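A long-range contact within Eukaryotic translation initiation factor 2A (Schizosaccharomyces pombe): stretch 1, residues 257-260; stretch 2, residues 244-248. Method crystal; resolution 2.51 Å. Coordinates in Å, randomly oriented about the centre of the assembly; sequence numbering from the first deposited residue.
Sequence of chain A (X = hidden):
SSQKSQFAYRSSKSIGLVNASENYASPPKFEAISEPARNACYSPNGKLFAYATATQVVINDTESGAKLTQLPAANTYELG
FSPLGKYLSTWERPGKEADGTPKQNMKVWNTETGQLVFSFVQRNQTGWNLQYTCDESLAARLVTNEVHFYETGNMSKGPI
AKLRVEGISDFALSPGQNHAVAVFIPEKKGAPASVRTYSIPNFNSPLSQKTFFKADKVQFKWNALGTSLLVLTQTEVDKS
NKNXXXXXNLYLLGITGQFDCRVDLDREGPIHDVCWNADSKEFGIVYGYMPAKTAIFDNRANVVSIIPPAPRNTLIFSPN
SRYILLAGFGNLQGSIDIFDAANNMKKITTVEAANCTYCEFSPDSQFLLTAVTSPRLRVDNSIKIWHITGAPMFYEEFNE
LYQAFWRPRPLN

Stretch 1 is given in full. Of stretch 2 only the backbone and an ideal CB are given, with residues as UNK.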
ATOM      1  N   GLY A 257      -9.173  20.677  13.446  1.00 75.30           N
ATOM      2  CA  GLY A 257      -9.619  20.484  14.813  1.00 77.49           C
ATOM      3  C   GLY A 257     -10.864  19.631  14.956  1.00 95.68           C
ATOM      4  O   GLY A 257     -11.748  19.947  15.751  1.00 98.09           O
ATOM      5  N   GLN A 258     -10.942  18.552  14.182  1.00 99.36           N
ATOM      6  CA  GLN A 258     -12.105  17.672  14.233  1.00 80.32           C
ATOM      7  C   GLN A 258     -11.779  16.256  14.708  1.00 73.23           C
ATOM      8  O   GLN A 258     -10.942  15.571  14.126  1.00 92.16           O
ATOM      9  CB  GLN A 258     -12.793  17.614  12.868  1.00 62.78           C
ATOM     10  CG  GLN A 258     -14.224  17.106  12.919  1.00 55.95           C
ATOM     11  CD  GLN A 258     -15.118  17.784  11.902  1.00 64.91           C
ATOM     12  OE1 GLN A 258     -14.677  18.651  11.150  1.00 54.66           O
ATOM     13  NE2 GLN A 258     -16.385  17.391  11.876  1.00 65.28           N
ATOM     14  N   PHE A 259     -12.455  15.832  15.770  1.00 74.59           N
ATOM     15  CA  PHE A 259     -12.396  14.457  16.248  1.00 80.78           C
ATOM     16  C   PHE A 259     -13.756  13.809  16.048  1.00 94.49           C
ATOM     17  O   PHE A 259     -14.779  14.488  16.111  1.00 97.87           O
ATOM     18  CB  PHE A 259     -12.008  14.401  17.727  1.00 65.48           C
ATOM     19  CG  PHE A 259     -10.580  14.757  18.003  1.00 71.89           C
ATOM     20  CD1 PHE A 259     -10.131  16.052  17.837  1.00 75.53           C
ATOM     21  CD2 PHE A 259      -9.692  13.794  18.451  1.00 79.15           C
ATOM     22  CE1 PHE A 259      -8.822  16.379  18.099  1.00 74.88           C
ATOM     23  CE2 PHE A 259      -8.380  14.114  18.716  1.00 82.24           C
ATOM     24  CZ  PHE A 259      -7.942  15.408  18.540  1.00 66.07           C
ATOM     25  N   ASP A 260     -13.769  12.501  15.816  1.00 81.70           N
ATOM     26  CA  ASP A 260     -15.017  11.749  15.704  1.00 55.24           C
ATOM     27  C   ASP A 260     -14.795  10.268  15.998  1.00 60.57           C
ATOM     28  O   ASP A 260     -14.021   9.909  16.885  1.00 64.77           O
ATOM     29  CB  ASP A 260     -15.634  11.916  14.312  1.00 69.87           C
ATOM     30  CG  ASP A 260     -16.514  13.147  14.205  1.00 64.56           C
ATOM     31  OD1 ASP A 260     -17.232  13.461  15.180  1.00 72.53           O
ATOM     32  OD2 ASP A 260     -16.490  13.803  13.142  1.00 58.08           O
ATOM     33  N   UNK A 244      -8.171   7.329  16.724  1.00 56.68           N
ATOM     34  CA  UNK A 244      -8.625   8.722  16.629  1.00 65.92           C
ATOM     35  C   UNK A 244      -8.977   9.130  15.198  1.00 58.24           C
ATOM     36  O   UNK A 244      -8.797   8.357  14.258  1.00 44.58           O
ATOM     37  CB  UNK A 244      -7.546   9.659  17.175  1.00 65.92           C
ATOM     38  N   UNK A 245      -9.480  10.352  15.044  1.00 69.75           N
ATOM     39  CA  UNK A 245      -9.905  10.859  13.741  1.00 65.72           C
ATOM     40  C   UNK A 245      -9.565  12.343  13.599  1.00 72.20           C
ATOM     41  O   UNK A 245      -9.786  13.129  14.518  1.00 67.34           O
ATOM     42  CB  UNK A 245     -11.407  10.639  13.547  1.00 65.72           C
ATOM     43  N   UNK A 246      -9.018  12.714  12.444  1.00 78.32           N
ATOM     44  CA  UNK A 246      -8.736  14.103  12.126  1.00 65.39           C
ATOM     45  C   UNK A 246      -9.329  14.463  10.776  1.00 63.32           C
ATOM     46  O   UNK A 246      -9.228  13.690   9.826  1.00 70.72           O
ATOM     47  CB  UNK A 246      -7.229  14.366  12.136  1.00 65.39           C
ATOM     48  N   UNK A 247      -9.947  15.635  10.682  1.00 56.10           N
ATOM     49  CA  UNK A 247     -10.685  16.001   9.479  1.00 61.08           C
ATOM     50  C   UNK A 247     -10.375  17.420   9.013  1.00 68.71           C
ATOM     51  O   UNK A 247     -10.974  18.379   9.494  1.00 76.44           O
ATOM     52  CB  UNK A 247     -12.188  15.857   9.727  1.00 61.08           C
ATOM     53  N   UNK A 248      -9.444  17.545   8.071  1.00 61.86           N
ATOM     54  CA  UNK A 248      -9.057  18.848   7.538  1.00 67.22           C
ATOM     55  C   UNK A 248      -9.610  19.064   6.133  1.00 74.36           C
ATOM     56  O   UNK A 248      -8.867  19.392   5.208  1.00 77.49           O
ATOM     57  CB  UNK A 248      -7.533  18.983   7.526  1.00 67.22           C
TER

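Position 244 has extended backbone angles (phi -121°, psi 176°), and its CA-to-CB bond points sideways relative to stretch 1. The ideal CB lies 4.8 Å from CE2 of Phe259, so the evidence favours a side chain that can lie beside an aromatic ring without settling the choice; aliphatic and aromatic residues would both suit. The deposited residue is Tyr244, with chi1 in the m well, and its side chain comes no nearer to stretch 1 than 4.5 Å.

Position 245 is better constrained. Its CA-to-CB bond points toward stretch 1, and the ideal CB is 3.8 Å from N of Asp260 and 4.7 Å from C of Phe259. CA of Phe259 approaches O of residue 245 at 3.4 Å with an angle of 169° at the hydrogen, a nearly linear CA-H...O contact, and the same oxygen lies over one face of the Phe259 ring. O of Gln258 is only 2.7 Å from O of residue 245, but both are acceptors, so no hydrogen bond joins them. What stretch 1 offers a side chain here is backbone and the CB of Asp260, which suits a beta-branched, long aliphatic or aromatic residue. It is Tyr245, chi1 in the t well; its CD2 packs 3.6 Å from CB of Asp260, which sits at the ring edge, near the ring plane.

At position 246 the CB direction is away from stretch 1. An ideal CB would be 4.4 Å from O of Gln258, with room for it, and phi of -128° with psi of 137° is open to most residues, so nothing visible demands a particular type. The deposited Gly246 contributes its CA, 3.3 Å from O of Gln258, with an angle of 155° at the hydrogen: a second CA-H...O contact.

Position 247 again points toward stretch 1. Its ideal CB is 3.6 Å from CB of Gln258, so aliphatic carbon is welcome near the backbone. Farther out, the carboxylate of Asp260 would favour lysine or arginine on charge, while a neutral polar or aliphatic chain would also be acceptable. The deposited residue is Glu247, with chi1 and chi2 both t. Its CB meets CB of Gln258 at 3.7 Å, but OE1 stands 3.8 Å from OD2 of Asp260, a close approach of like charges that the visible electrostatics would not have predicted.

Position 248 points away, with nothing of stretch 1 within 5.5 Å of its ideal CB; many residues would do. It is Thr248, chi1 p.

Stretch 2, residues 244-248: YYGET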
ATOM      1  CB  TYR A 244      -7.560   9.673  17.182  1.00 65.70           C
ATOM      2  CG  TYR A 244      -7.127   9.347  18.590  1.00 73.48           C
ATOM      3  CD1 TYR A 244      -7.906   9.711  19.682  1.00 66.85           C
ATOM      4  CD2 TYR A 244      -5.942   8.670  18.827  1.00 67.30           C
ATOM      5  CE1 TYR A 244      -7.511   9.408  20.972  1.00 62.79           C
ATOM      6  CE2 TYR A 244      -5.540   8.364  20.109  1.00 68.37           C
ATOM      7  CZ  TYR A 244      -6.325   8.734  21.178  1.00 70.14           C
ATOM      8  OH  TYR A 244      -5.921   8.428  22.456  1.00 67.07           O
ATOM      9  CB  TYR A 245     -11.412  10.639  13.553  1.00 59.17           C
ATOM     10  CG  TYR A 245     -11.910  10.728  12.120  1.00 59.54           C
ATOM     11  CD1 TYR A 245     -11.029  10.798  11.049  1.00 62.54           C
ATOM     12  CD2 TYR A 245     -13.272  10.733  11.844  1.00 69.78           C
ATOM     13  CE1 TYR A 245     -11.488  10.874   9.746  1.00 80.67           C
ATOM     14  CE2 TYR A 245     -13.739  10.808  10.547  1.00 73.00           C
ATOM     15  CZ  TYR A 245     -12.845  10.879   9.504  1.00 86.72           C
ATOM     16  OH  TYR A 245     -13.318  10.952   8.215  1.00 91.73           O
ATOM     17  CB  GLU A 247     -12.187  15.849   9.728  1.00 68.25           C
ATOM     18  CG  GLU A 247     -13.009  15.564   8.488  1.00 73.75           C
ATOM     19  CD  GLU A 247     -14.397  15.056   8.826  1.00 79.93           C
ATOM     20  OE1 GLU A 247     -14.584  14.541   9.948  1.00 73.31           O
ATOM     21  OE2 GLU A 247     -15.300  15.173   7.971  1.00 75.80           O
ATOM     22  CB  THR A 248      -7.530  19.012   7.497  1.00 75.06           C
ATOM     23  OG1 THR A 248      -6.987  18.217   6.436  1.00 72.86           O
ATOM     24  CG2 THR A 248      -6.926  18.566   8.810  1.00 73.25           C
TER
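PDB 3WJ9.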